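Local atomic coordinates of agarase (Pseudoalteromonas fuliginea, PDB entry 6XJ9), a protein that probably hydrolyses the beta-1,4 linkages of agarose, a red-algal galactan, as a glycoside hydrolase of family GH50 from a marine bacterium. Residues Gly267-Ala270 and Glu271-Leu275; Asn435-Asp438 and Pro439-Asp443; Tyr442-Lys446 and Val447-Ala451; Arg514-Ser517 and Val518-Tyr522; Trp654-Leu657 and Ser658-Lys662. One frame throughout, in Å; residues are numbered along the deposited sequence.

Five local contacts follow one another along the chain, each closing a short turn or cap. Interaction 1 turns the loop between helix 242-252 and strand 282-286. Interactions 2 and 3 share Tyr-442 and Asp-443 and overlap along the loop that joins helix 413-428 to strand 449-453, their centres about 7 Å apart; one water serves both. Interaction 1 comes within about 5 Å of interaction 3, nearest atoms, without touching it. Interaction 4 starts helix 518-521 beyond strand 501-506, and interaction 5 continues helix 651-654 as a 3-10 segment on the way to strand 664-666; their centres lie about 21 Å apart. None of the five nests inside another.

Interaction 1: residues Gly267-Ala270 and Glu271-Leu275; sequences GGWA and EGPKL
Trp-269 and Gly-272 meet in a CH-pi contact closed by a type I beta turn, in the surface loop between helix 242-252 and strand 282-286. The turn runs from Trp-269 to Gly-272, and its bond goes from Gly-272 N to Trp-269 O, 3.2 Å with an angle of 161° at the hydrogen. The indole lies against the backbone of Glu-271 and Gly-272 because CG is anti to the backbone N (chi1 -171°), which swings the ring beside its own carbonyl. Gly-272 brings its CA flat over the centre of the six-membered ring, 3.5 Å from the centroid and 14° off the ring normal, with Glu-271 C over the same face toward the rim. Pro-273 adds an oblique apolar touch, with its CD 3.6 Å from Trp-269 CZ3. The ring of Tyr-759 also meets the indole, nearly parallel to it, and Leu-299 of strand 299-305 touches both Trp-269 and Pro-273. One water donates to Trp-269 O and to Pro-273 O, bridging the turn to the residue that follows it. A second lies in the indole plane at its edge, accepting from Trp-269 NE1 at 3.0 Å and donating to Glu-271 OE1.

Interaction 2: residues Asn435-Asp438 and Pro439-Asp443; sequences NWTD and PSYYD
Thr-437 and Asp-438 lead into a short 3-10 turn, residues 439-441, and touch its side chains. The backbone bond across the contact is Tyr-441 N to Asp-438 O, 2.8 Å and nearly straight at 166°; the same oxygen lies at the edge of the Tyr-441 ring. Asp-438 OD2 approaches Ser-440 N, though crowding in the model makes that bond doubtful. Of the apolar contacts, Thr-437 CG2 packs 3.5 Å from Tyr-441 CB, the two side chains crossing at about a right angle, and Pro-439 CA stands 3.5 Å above the centre of the Tyr-442 ring. Waters link the Tyr-442 hydroxyl to the threonine: one accepts from Thr-437 N at 3.0 Å and donates to Tyr-442 OH at 2.9 Å, and another donates to Thr-437 O and weakly to Tyr-442 OH. Thr-437 OG1 is bonded to Gly-434 O. Around the turn, Tyr-441 rests on Thr-421 and Leu-422 of helix 413-428, Pro-439 on Glu-494 of helix 478-495, and Tyr-442 reaches Ala-451 and Asn-452 of strand 449-453.

Interaction 3: residues Tyr442-Lys446 and Val447-Ala451; sequences YDNQK and VPYFA
Tyr-442 and Tyr-449 lie face over face as an offset stack, with centroids 4.4 Å apart and planes at 17°. Their long axes cross at about a right angle, so overlap is partial: Tyr-449 CE2 stands over the Tyr-442 face toward the rim, 3.4 Å from Tyr-442 CD1. Tyr-449 gets there with CG between its backbone N and carbonyl carbon (chi1 67°), which carries the ring back over the preceding loop. The same ring receives Tyr-442 CA over its face, so it covers backbone as well as side chain. At the far end, the Tyr-442 hydroxyl lies 3.7 Å from Ala-451 CA, and the water at that hydroxyl also lies 2.6 Å from Phe-450 O.

The amide of Asn-444 is turned to face the backbone of Val-447 with both of its polar atoms. OD1 takes Val-447 N on a lone pair in the carbonyl plane at 2.7 Å, and also accepts from Lys-446 N at 2.8 Å, a donor tilted out of that plane. ND2 gives to Val-447 O at 3.0 Å, close to the amide plane, and bonds to Tyr-441 O as well. Four bonds, two on each polar atom, fix the amide's rotation. The Asn-444 to Lys-446 bond makes an Asx turn, here leading into strand 449-453, which runs parallel to 501-506 and also bonds to Leu-433, consistent with a strand of the (beta/alpha)8 barrel of GH50 enzymes.

Interaction 4: residues Arg514-Ser517 and Val518-Tyr522; sequences RPDS and VKSHY
His-521 presents one ring face to Pro-515, whose CB lies 4.0 Å from the ring centroid in a CH-pi contact, with ND1 the ring atom nearest to it. The contact lies beside the N-cap of helix 518-521, where Ser-517 is the capping residue. A chi1 of -171° sets the imidazole next to its own carbonyl carbon and so brings it to the proline. Tyr-522 CZ also lies over a face of the imidazole, and NE2 is bonded to Glu-628, which receives Tyr-522 OH as well, so the ring is held by packing and by its polar end.

Pro-515 itself is the centre of an inverse gamma turn, from Arg-514 O to Asp-516 N, which folds the incoming chain back alongside the helix. There Arg-514 N donates to Ser-520 O at 3.1 Å. The first turn of the helix is tied by His-521 N to Ser-517 O at 2.8 Å. Val-518 and His-521 meanwhile rest on Leu-584 and Leu-591 of helix 584-609, respectively. At the cap, Ser-517 OG accepts from Ser-520 N at 3.0 Å, and a water lies 2.9 Å from both Ser-517 OG and Ser-520 OG.

Interaction 5: residues Trp654-Leu657 and Ser658-Lys662; sequences WAFL and SQFDK
Phe-660 CE2 sits at the edge of the Phe-656 ring, near its plane, 4.0 Å from Phe-656 CD1; the two side chains lie oblique to each other. Over one face of Phe-656 lies Leu-657 CG, toward the rim; over the centre of one Phe-660 face lies Gln-659 CB, and a water stands in plane at the Phe-660 edge. Helix 627-634 touches Phe-656 through Ile-627 and Phe-660 through Val-630. The backbone that carries them winds as 3-10 segment 655-659, between helix 651-654 and strand 664-666. Its i+3 to i bonds run from Ser-658 N to Ala-655 O, from Gln-659 N to Phe-656 O, and from Phe-660 N to Leu-657 O. Ser-658 OG, folded over its own main chain (chi1 62°), gives Ala-655 O a second donor at 2.8 Å. Leu-657 O takes a longer i+4 bond from Asp-661 N, where the 3-10 winding ends, and the same water donates to it and accepts from Lys-662 N. Asp-661 OD2 makes a salt bridge to Lys-285 NZ, and OD1 accepts from Trp-290 NE1.

Interaction 1: residues Gly267-Ala270 and Glu271-Leu275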
loop_
_atom_site.group_PDB
_atom_site.type_symbol
_atom_site.label_atom_id
_atom_site.label_comp_id
_atom_site.label_asym_id
_atom_site.label_seq_id
_atom_site.Cartn_x
_atom_site.Cartn_y
_atom_site.Cartn_z
ATOM N N GLY A 267 25.679 2.815 12.341
ATOM C CA GLY A 267 24.565 3.212 11.483
ATOM C C GLY A 267 24.826 4.488 10.673
ATOM O O GLY A 267 23.904 5.091 10.119
ATOM N N GLY A 268 26.093 4.896 10.572
ATOM C CA GLY A 268 26.412 6.063 9.766
ATOM C C GLY A 268 26.667 5.733 8.293
ATOM O O GLY A 268 26.544 4.583 7.851
ATOM N N TRP A 269 27.046 6.781 7.558
ATOM C CA TRP A 269 27.201 6.781 6.112
ATOM C C TRP A 269 28.586 6.248 5.755
ATOM O O TRP A 269 29.551 7.008 5.719
ATOM C CB TRP A 269 26.996 8.208 5.576
ATOM C CG TRP A 269 26.926 8.306 4.083
ATOM C CD1 TRP A 269 26.596 7.311 3.206
ATOM C CD2 TRP A 269 27.134 9.486 3.290
ATOM N NE1 TRP A 269 26.609 7.788 1.922
ATOM C CE2 TRP A 269 26.932 9.120 1.943
ATOM C CE3 TRP A 269 27.471 10.812 3.586
ATOM C CZ2 TRP A 269 27.072 10.027 0.896
ATOM C CZ3 TRP A 269 27.608 11.710 2.551
ATOM C CH2 TRP A 269 27.412 11.321 1.226
ATOM N N ALA A 270 28.660 4.936 5.492
ATOM C CA ALA A 270 29.929 4.259 5.264
ATOM C C ALA A 270 30.652 4.796 4.027
ATOM O O ALA A 270 31.877 4.806 4.009
ATOM C CB ALA A 270 29.736 2.766 5.200
ATOM N N GLU A 271 29.910 5.250 3.005
ATOM C CA GLU A 271 30.545 5.671 1.762
ATOM C C GLU A 271 30.770 7.179 1.726
ATOM O O GLU A 271 31.261 7.704 0.726
ATOM C CB GLU A 271 29.751 5.228 0.535
ATOM C CG GLU A 271 29.840 3.738 0.268
ATOM C CD GLU A 271 28.727 3.211 -0.619
ATOM O OE1 GLU A 271 27.542 3.443 -0.289
ATOM O OE2 GLU A 271 29.047 2.575 -1.645
ATOM N N GLY A 272 30.429 7.878 2.808
ATOM C CA GLY A 272 30.549 9.327 2.804
ATOM C C GLY A 272 31.852 9.780 3.449
ATOM O O GLY A 272 32.717 8.963 3.727
ATOM N N PRO A 273 32.018 11.080 3.761
ATOM C CA PRO A 273 33.271 11.573 4.334
ATOM C C PRO A 273 33.576 10.966 5.700
ATOM O O PRO A 273 32.676 10.537 6.423
ATOM C CB PRO A 273 33.026 13.081 4.493
ATOM C CG PRO A 273 31.517 13.216 4.563
ATOM C CD PRO A 273 30.993 12.131 3.648
ATOM N N LYS A 274 34.867 10.922 6.036
ATOM C CA LYS A 274 35.292 10.455 7.344
ATOM C C LYS A 274 35.900 11.634 8.093
ATOM O O LYS A 274 36.872 12.230 7.634
ATOM C CB LYS A 274 36.300 9.313 7.204
ATOM C CG LYS A 274 36.585 8.543 8.486
ATOM C CD LYS A 274 36.058 7.130 8.432
ATOM C CE LYS A 274 36.512 6.276 9.596
ATOM N NZ LYS A 274 37.974 6.374 9.819
ATOM N N LEU A 275 35.289 11.965 9.232
ATOM C CA LEU A 275 35.644 13.110 10.054
ATOM C C LEU A 275 36.372 12.586 11.289
ATOM O O LEU A 275 36.520 11.380 11.437
ATOM C CB LEU A 275 34.341 13.805 10.476
ATOM C CG LEU A 275 33.692 14.751 9.468
ATOM C CD1 LEU A 275 33.478 14.085 8.124
ATOM C CD2 LEU A 275 32.376 15.296 10.007
HETATM O O HOH W 1 30.113 9.637 6.200
HETATM O O HOH W 2 26.006 5.982 -0.405
#

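Interaction 2: residues Asn435-Asp438 and Pro439-Asp443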
loop_
_atom_site.group_PDB
_atom_site.type_symbol
_atom_site.label_atom_id
_atom_site.label_comp_id
_atom_site.label_asym_id
_atom_site.label_seq_id
_atom_site.Cartn_x
_atom_site.Cartn_y
_atom_site.Cartn_z
ATOM N N ASN A 435 13.458 7.835 21.820
ATOM C CA ASN A 435 13.303 8.246 23.203
ATOM C C ASN A 435 12.446 7.225 23.942
ATOM O O ASN A 435 11.567 6.599 23.345
ATOM C CB ASN A 435 12.744 9.669 23.329
ATOM C CG ASN A 435 13.033 10.257 24.694
ATOM O OD1 ASN A 435 13.996 9.857 25.337
ATOM N ND2 ASN A 435 12.182 11.160 25.168
ATOM N N TRP A 436 12.718 7.083 25.239
ATOM C CA TRP A 436 12.023 6.135 26.104
ATOM C C TRP A 436 12.232 4.702 25.603
ATOM O O TRP A 436 11.289 3.910 25.543
ATOM C CB TRP A 436 10.533 6.500 26.277
ATOM C CG TRP A 436 10.326 7.888 26.808
ATOM C CD1 TRP A 436 10.768 8.385 28.000
ATOM C CD2 TRP A 436 9.674 8.980 26.135
ATOM N NE1 TRP A 436 10.432 9.708 28.120
ATOM C CE2 TRP A 436 9.742 10.092 26.999
ATOM C CE3 TRP A 436 9.044 9.123 24.892
ATOM C CZ2 TRP A 436 9.209 11.332 26.651
ATOM C CZ3 TRP A 436 8.513 10.346 24.552
ATOM C CH2 TRP A 436 8.600 11.433 25.422
ATOM N N THR A 437 13.483 4.392 25.251
ATOM C CA THR A 437 13.948 3.020 25.105
ATOM C C THR A 437 14.155 2.435 26.498
ATOM O O THR A 437 14.716 3.090 27.389
ATOM C CB THR A 437 15.220 2.944 24.252
ATOM O OG1 THR A 437 14.915 3.459 22.954
ATOM C CG2 THR A 437 15.778 1.542 24.109
ATOM N N ASP A 438 13.673 1.202 26.682
ATOM C CA ASP A 438 13.832 0.527 27.958
ATOM C C ASP A 438 15.326 0.370 28.243
ATOM O O ASP A 438 16.076 -0.080 27.378
ATOM C CB ASP A 438 13.139 -0.837 28.001
ATOM C CG ASP A 438 13.161 -1.424 29.406
ATOM O OD1 ASP A 438 12.302 -1.038 30.221
ATOM O OD2 ASP A 438 14.082 -2.198 29.695
ATOM N N PRO A 439 15.804 0.747 29.452
ATOM C CA PRO A 439 17.230 0.654 29.782
ATOM C C PRO A 439 17.806 -0.745 29.567
ATOM O O PRO A 439 19.022 -0.906 29.520
ATOM C CB PRO A 439 17.287 1.082 31.254
ATOM C CG PRO A 439 16.079 1.985 31.392
ATOM C CD PRO A 439 15.006 1.320 30.551
ATOM N N SER A 440 16.915 -1.727 29.383
ATOM C CA SER A 440 17.249 -3.097 29.016
ATOM C C SER A 440 18.148 -3.129 27.786
ATOM O O SER A 440 18.909 -4.072 27.596
ATOM C CB SER A 440 16.000 -3.886 28.711
ATOM O OG SER A 440 15.485 -4.461 29.892
ATOM N N TYR A 441 18.005 -2.111 26.937
ATOM C CA TYR A 441 18.656 -2.067 25.641
ATOM C C TYR A 441 19.989 -1.324 25.713
ATOM O O TYR A 441 20.732 -1.313 24.738
ATOM C CB TYR A 441 17.748 -1.349 24.637
ATOM C CG TYR A 441 16.551 -2.142 24.164
ATOM C CD1 TYR A 441 15.309 -2.040 24.793
ATOM C CD2 TYR A 441 16.651 -2.960 23.053
ATOM C CE1 TYR A 441 14.208 -2.743 24.327
ATOM C CE2 TYR A 441 15.565 -3.690 22.591
ATOM C CZ TYR A 441 14.338 -3.576 23.229
ATOM O OH TYR A 441 13.281 -4.287 22.738
ATOM N N TYR A 442 20.281 -0.683 26.849
ATOM C CA TYR A 442 21.337 0.318 26.895
ATOM C C TYR A 442 22.711 -0.316 26.681
ATOM O O TYR A 442 23.616 0.335 26.170
ATOM C CB TYR A 442 21.255 1.151 28.177
ATOM C CG TYR A 442 20.185 2.218 28.194
ATOM C CD1 TYR A 442 19.125 2.212 27.291
ATOM C CD2 TYR A 442 20.218 3.226 29.142
ATOM C CE1 TYR A 442 18.140 3.189 27.323
ATOM C CE2 TYR A 442 19.226 4.194 29.208
ATOM C CZ TYR A 442 18.188 4.181 28.290
ATOM O OH TYR A 442 17.222 5.151 28.351
ATOM N N ASP A 443 22.845 -1.598 27.044
ATOM C CA ASP A 443 24.110 -2.302 26.943
ATOM C C ASP A 443 24.237 -2.986 25.582
ATOM O O ASP A 443 25.206 -3.702 25.349
ATOM C CB ASP A 443 24.261 -3.307 28.088
ATOM C CG ASP A 443 23.454 -4.583 27.897
ATOM O OD1 ASP A 443 22.564 -4.616 27.003
ATOM O OD2 ASP A 443 23.715 -5.542 28.643
HETATM O O HOH W 3 14.041 4.908 29.338
HETATM O O HOH W 4 15.593 6.217 26.259
#

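Interaction 3: residues Tyr442-Lys446 and Val447-Ala451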
loop_
_atom_site.group_PDB
_atom_site.type_symbol
_atom_site.label_atom_id
_atom_site.label_comp_id
_atom_site.label_asym_id
_atom_site.label_seq_id
_atom_site.Cartn_x
_atom_site.Cartn_y
_atom_site.Cartn_z
ATOM N N TYR A 442 20.281 -0.683 26.849
ATOM C CA TYR A 442 21.337 0.318 26.895
ATOM C C TYR A 442 22.711 -0.316 26.681
ATOM O O TYR A 442 23.616 0.335 26.170
ATOM C CB TYR A 442 21.255 1.151 28.177
ATOM C CG TYR A 442 20.185 2.218 28.194
ATOM C CD1 TYR A 442 19.125 2.212 27.291
ATOM C CD2 TYR A 442 20.218 3.226 29.142
ATOM C CE1 TYR A 442 18.140 3.189 27.323
ATOM C CE2 TYR A 442 19.226 4.194 29.208
ATOM C CZ TYR A 442 18.188 4.181 28.290
ATOM O OH TYR A 442 17.222 5.151 28.351
ATOM N N ASP A 443 22.845 -1.598 27.044
ATOM C CA ASP A 443 24.110 -2.302 26.943
ATOM C C ASP A 443 24.237 -2.986 25.582
ATOM O O ASP A 443 25.206 -3.702 25.349
ATOM C CB ASP A 443 24.261 -3.307 28.088
ATOM C CG ASP A 443 23.454 -4.583 27.897
ATOM O OD1 ASP A 443 22.564 -4.616 27.003
ATOM O OD2 ASP A 443 23.715 -5.542 28.643
ATOM N N ASN A 444 23.255 -2.780 24.687
ATOM C CA ASN A 444 23.337 -3.367 23.360
ATOM C C ASN A 444 24.495 -2.705 22.613
ATOM O O ASN A 444 24.844 -1.547 22.862
ATOM C CB ASN A 444 21.994 -3.374 22.608
ATOM C CG ASN A 444 21.880 -2.298 21.545
ATOM O OD1 ASN A 444 22.316 -2.486 20.409
ATOM N ND2 ASN A 444 21.303 -1.161 21.907
ATOM N N GLN A 445 25.111 -3.475 21.726
ATOM C CA GLN A 445 26.237 -2.984 20.949
ATOM C C GLN A 445 25.941 -3.197 19.469
ATOM O O GLN A 445 26.833 -3.566 18.711
ATOM C CB GLN A 445 27.536 -3.660 21.403
ATOM C CG GLN A 445 28.075 -3.134 22.732
ATOM C CD GLN A 445 29.332 -3.838 23.190
ATOM O OE1 GLN A 445 30.371 -3.793 22.544
ATOM N NE2 GLN A 445 29.246 -4.504 24.327
ATOM N N LYS A 446 24.692 -2.913 19.067
ATOM C CA LYS A 446 24.218 -3.179 17.715
ATOM C C LYS A 446 23.439 -1.988 17.149
ATOM O O LYS A 446 23.536 -1.722 15.955
ATOM C CB LYS A 446 23.301 -4.406 17.693
ATOM C CG LYS A 446 23.993 -5.753 17.531
ATOM C CD LYS A 446 23.158 -6.918 18.033
ATOM C CE LYS A 446 21.770 -6.997 17.429
ATOM N NZ LYS A 446 21.731 -7.868 16.229
ATOM N N VAL A 447 22.627 -1.317 17.984
ATOM C CA VAL A 447 21.850 -0.177 17.516
ATOM C C VAL A 447 22.009 0.963 18.518
ATOM O O VAL A 447 21.696 0.781 19.695
ATOM C CB VAL A 447 20.356 -0.520 17.323
ATOM C CG1 VAL A 447 19.569 0.662 16.771
ATOM C CG2 VAL A 447 20.145 -1.747 16.443
ATOM N N PRO A 448 22.459 2.164 18.074
ATOM C CA PRO A 448 22.578 3.330 18.953
ATOM C C PRO A 448 21.194 3.712 19.482
ATOM O O PRO A 448 20.179 3.348 18.881
ATOM C CB PRO A 448 23.102 4.451 18.033
ATOM C CG PRO A 448 23.692 3.719 16.848
ATOM C CD PRO A 448 22.855 2.469 16.688
ATOM N N TYR A 449 21.174 4.428 20.610
ATOM C CA TYR A 449 19.933 4.687 21.321
ATOM C C TYR A 449 19.987 6.074 21.952
ATOM O O TYR A 449 21.059 6.621 22.172
ATOM C CB TYR A 449 19.654 3.590 22.349
ATOM C CG TYR A 449 20.633 3.545 23.499
ATOM C CD1 TYR A 449 21.778 2.764 23.421
ATOM C CD2 TYR A 449 20.430 4.286 24.655
ATOM C CE1 TYR A 449 22.684 2.717 24.471
ATOM C CE2 TYR A 449 21.337 4.256 25.710
ATOM C CZ TYR A 449 22.468 3.464 25.615
ATOM O OH TYR A 449 23.371 3.406 26.648
ATOM N N PHE A 450 18.803 6.646 22.191
ATOM C CA PHE A 450 18.657 7.923 22.868
ATOM C C PHE A 450 18.232 7.622 24.301
ATOM O O PHE A 450 17.409 6.735 24.502
ATOM C CB PHE A 450 17.641 8.776 22.101
ATOM C CG PHE A 450 18.183 9.326 20.802
ATOM C CD1 PHE A 450 18.415 8.497 19.709
ATOM C CD2 PHE A 450 18.539 10.663 20.693
ATOM C CE1 PHE A 450 18.950 9.000 18.528
ATOM C CE2 PHE A 450 19.069 11.164 19.511
ATOM C CZ PHE A 450 19.266 10.333 18.434
ATOM N N ALA A 451 18.830 8.325 25.274
ATOM C CA ALA A 451 18.463 8.184 26.675
ATOM C C ALA A 451 17.653 9.402 27.127
ATOM O O ALA A 451 17.557 10.400 26.412
ATOM C CB ALA A 451 19.701 7.992 27.522
HETATM O O HOH W 4 15.593 6.217 26.259
#

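Interaction 4: residues Arg514-Ser517 and Val518-Tyr522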
loop_
_atom_site.group_PDB
_atom_site.type_symbol
_atom_site.label_atom_id
_atom_site.label_comp_id
_atom_site.label_asym_id
_atom_site.label_seq_id
_atom_site.Cartn_x
_atom_site.Cartn_y
_atom_site.Cartn_z
ATOM N N ARG A 514 2.795 29.174 25.431
ATOM C CA ARG A 514 2.338 29.075 24.055
ATOM C C ARG A 514 2.304 30.486 23.473
ATOM O O ARG A 514 1.601 31.346 23.999
ATOM C CB ARG A 514 0.933 28.458 23.986
ATOM C CG ARG A 514 0.635 27.407 25.049
ATOM C CD ARG A 514 -0.664 26.643 24.831
ATOM N NE ARG A 514 -0.947 25.709 25.920
ATOM C CZ ARG A 514 -1.895 24.773 25.906
ATOM N NH1 ARG A 514 -2.063 23.986 26.954
ATOM N NH2 ARG A 514 -2.669 24.621 24.848
ATOM N N PRO A 515 3.075 30.777 22.397
ATOM C CA PRO A 515 3.102 32.123 21.819
ATOM C C PRO A 515 1.913 32.492 20.929
ATOM O O PRO A 515 2.090 32.698 19.729
ATOM C CB PRO A 515 4.409 32.104 21.007
ATOM C CG PRO A 515 4.581 30.645 20.594
ATOM C CD PRO A 515 3.988 29.833 21.726
ATOM N N ASP A 516 0.716 32.619 21.524
ATOM C CA ASP A 516 -0.486 32.929 20.761
ATOM C C ASP A 516 -1.365 33.983 21.442
ATOM O O ASP A 516 -2.305 34.486 20.826
ATOM C CB ASP A 516 -1.261 31.663 20.375
ATOM C CG ASP A 516 -1.462 30.690 21.521
ATOM O OD1 ASP A 516 -1.714 31.166 22.648
ATOM O OD2 ASP A 516 -1.361 29.467 21.276
ATOM N N SER A 517 -1.098 34.278 22.721
ATOM C CA SER A 517 -1.647 35.454 23.382
ATOM C C SER A 517 -0.635 35.908 24.424
ATOM O O SER A 517 0.206 35.103 24.835
ATOM C CB SER A 517 -2.977 35.157 24.030
ATOM O OG SER A 517 -2.785 34.405 25.223
ATOM N N VAL A 518 -0.737 37.165 24.876
ATOM C CA VAL A 518 0.219 37.642 25.865
ATOM C C VAL A 518 0.137 36.755 27.101
ATOM O O VAL A 518 1.164 36.317 27.618
ATOM C CB VAL A 518 0.092 39.146 26.190
ATOM C CG1 VAL A 518 0.922 39.536 27.412
ATOM C CG2 VAL A 518 0.502 39.992 24.991
ATOM N N LYS A 519 -1.094 36.434 27.515
ATOM C CA LYS A 519 -1.315 35.649 28.717
ATOM C C LYS A 519 -0.723 34.244 28.565
ATOM O O LYS A 519 -0.134 33.712 29.498
ATOM C CB LYS A 519 -2.812 35.621 29.037
ATOM C CG LYS A 519 -3.157 35.379 30.498
ATOM C CD LYS A 519 -4.640 35.499 30.762
ATOM C CE LYS A 519 -5.064 36.913 31.097
ATOM N NZ LYS A 519 -6.519 36.985 31.360
ATOM N N SER A 520 -0.894 33.640 27.386
ATOM C CA SER A 520 -0.415 32.288 27.132
ATOM C C SER A 520 1.110 32.269 27.016
ATOM O O SER A 520 1.769 31.317 27.426
ATOM C CB SER A 520 -1.029 31.752 25.868
ATOM O OG SER A 520 -2.326 31.256 26.127
ATOM N N HIS A 521 1.651 33.316 26.395
ATOM C CA HIS A 521 3.060 33.393 26.073
ATOM C C HIS A 521 3.863 33.656 27.343
ATOM O O HIS A 521 4.834 32.954 27.631
ATOM C CB HIS A 521 3.272 34.475 25.007
ATOM C CG HIS A 521 4.650 34.517 24.435
ATOM N ND1 HIS A 521 4.902 35.045 23.186
ATOM C CD2 HIS A 521 5.843 34.135 24.936
ATOM C CE1 HIS A 521 6.190 34.964 22.928
ATOM N NE2 HIS A 521 6.789 34.413 23.992
ATOM N N TYR A 522 3.433 34.665 28.104
ATOM C CA TYR A 522 4.240 35.148 29.214
ATOM C C TYR A 522 3.588 34.787 30.544
ATOM O O TYR A 522 3.822 35.466 31.539
ATOM C CB TYR A 522 4.499 36.654 29.072
ATOM C CG TYR A 522 5.265 37.011 27.823
ATOM C CD1 TYR A 522 6.599 36.652 27.674
ATOM C CD2 TYR A 522 4.656 37.680 26.782
ATOM C CE1 TYR A 522 7.313 36.957 26.528
ATOM C CE2 TYR A 522 5.353 38.001 25.629
ATOM C CZ TYR A 522 6.681 37.636 25.502
ATOM O OH TYR A 522 7.355 37.942 24.361
HETATM O O HOH W 5 -4.604 32.864 26.791
#

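Interaction 5: residues Trp654-Leu657 and Ser658-Lys662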
loop_
_atom_site.group_PDB
_atom_site.type_symbol
_atom_site.label_atom_id
_atom_site.label_comp_id
_atom_site.label_asym_id
_atom_site.label_seq_id
_atom_site.Cartn_x
_atom_site.Cartn_y
_atom_site.Cartn_z
ATOM N N TRP A 654 9.656 26.699 10.374
ATOM C CA TRP A 654 10.941 26.333 10.958
ATOM C C TRP A 654 12.084 27.263 10.552
ATOM O O TRP A 654 13.234 27.010 10.923
ATOM C CB TRP A 654 11.263 24.861 10.662
ATOM C CG TRP A 654 10.214 23.977 11.260
ATOM C CD1 TRP A 654 9.152 23.401 10.621
ATOM C CD2 TRP A 654 10.089 23.622 12.649
ATOM N NE1 TRP A 654 8.390 22.688 11.506
ATOM C CE2 TRP A 654 8.944 22.802 12.759
ATOM C CE3 TRP A 654 10.842 23.897 13.800
ATOM C CZ2 TRP A 654 8.534 22.265 13.979
ATOM C CZ3 TRP A 654 10.440 23.359 15.004
ATOM C CH2 TRP A 654 9.301 22.551 15.086
ATOM N N ALA A 655 11.758 28.353 9.838
ATOM C CA ALA A 655 12.742 29.298 9.331
ATOM C C ALA A 655 13.475 29.970 10.486
ATOM O O ALA A 655 14.624 30.377 10.333
ATOM C CB ALA A 655 12.077 30.326 8.446
ATOM N N PHE A 656 12.797 30.065 11.631
ATOM C CA PHE A 656 13.317 30.736 12.814
ATOM C C PHE A 656 14.639 30.106 13.249
ATOM O O PHE A 656 15.394 30.748 13.962
ATOM C CB PHE A 656 12.286 30.742 13.950
ATOM C CG PHE A 656 12.104 29.405 14.630
ATOM C CD1 PHE A 656 12.806 29.088 15.789
ATOM C CD2 PHE A 656 11.260 28.448 14.093
ATOM C CE1 PHE A 656 12.670 27.851 16.400
ATOM C CE2 PHE A 656 11.108 27.212 14.713
ATOM C CZ PHE A 656 11.818 26.909 15.862
ATOM N N LEU A 657 14.924 28.867 12.812
ATOM C CA LEU A 657 16.108 28.143 13.259
ATOM C C LEU A 657 17.391 28.799 12.740
ATOM O O LEU A 657 18.472 28.606 13.303
ATOM C CB LEU A 657 16.021 26.685 12.789
ATOM C CG LEU A 657 15.074 25.789 13.590
ATOM C CD1 LEU A 657 15.054 24.377 13.012
ATOM C CD2 LEU A 657 15.457 25.752 15.070
ATOM N N SER A 658 17.265 29.585 11.666
ATOM C CA SER A 658 18.398 30.298 11.102
ATOM C C SER A 658 18.936 31.342 12.087
ATOM O O SER A 658 20.052 31.814 11.947
ATOM C CB SER A 658 18.018 30.899 9.773
ATOM O OG SER A 658 16.967 31.841 9.939
ATOM N N GLN A 659 18.158 31.666 13.122
ATOM C CA GLN A 659 18.572 32.582 14.178
ATOM C C GLN A 659 19.750 32.008 14.976
ATOM O O GLN A 659 20.566 32.777 15.480
ATOM C CB GLN A 659 17.381 32.849 15.099
ATOM C CG GLN A 659 17.457 34.142 15.905
ATOM C CD GLN A 659 16.153 34.405 16.625
ATOM O OE1 GLN A 659 15.064 34.134 16.116
ATOM N NE2 GLN A 659 16.250 34.927 17.833
ATOM N N PHE A 660 19.844 30.672 15.089
ATOM C CA PHE A 660 20.748 30.062 16.059
ATOM C C PHE A 660 21.848 29.236 15.408
ATOM O O PHE A 660 22.844 28.946 16.057
ATOM C CB PHE A 660 19.984 29.132 17.005
ATOM C CG PHE A 660 18.726 29.767 17.520
ATOM C CD1 PHE A 660 18.787 30.911 18.308
ATOM C CD2 PHE A 660 17.489 29.271 17.149
ATOM C CE1 PHE A 660 17.626 31.527 18.751
ATOM C CE2 PHE A 660 16.328 29.883 17.603
ATOM C CZ PHE A 660 16.401 31.005 18.405
ATOM N N ASP A 661 21.626 28.806 14.161
ATOM C CA ASP A 661 22.521 27.893 13.467
ATOM C C ASP A 661 22.898 26.724 14.382
ATOM O O ASP A 661 24.068 26.362 14.510
ATOM C CB ASP A 661 23.726 28.640 12.878
ATOM C CG ASP A 661 24.479 27.862 11.811
ATOM O OD1 ASP A 661 23.862 26.994 11.122
ATOM O OD2 ASP A 661 25.685 28.108 11.686
ATOM N N LYS A 662 21.886 26.124 15.011
ATOM C CA LYS A 662 22.071 24.888 15.755
ATOM C C LYS A 662 21.399 23.756 14.979
ATOM O O LYS A 662 20.418 24.009 14.285
ATOM C CB LYS A 662 21.414 25.024 17.133
ATOM C CG LYS A 662 22.226 25.801 18.160
ATOM C CD LYS A 662 23.227 24.901 18.836
ATOM C CE LYS A 662 24.340 25.658 19.519
ATOM N NZ LYS A 662 24.953 24.810 20.564
HETATM O O HOH W 6 19.054 26.410 14.834
#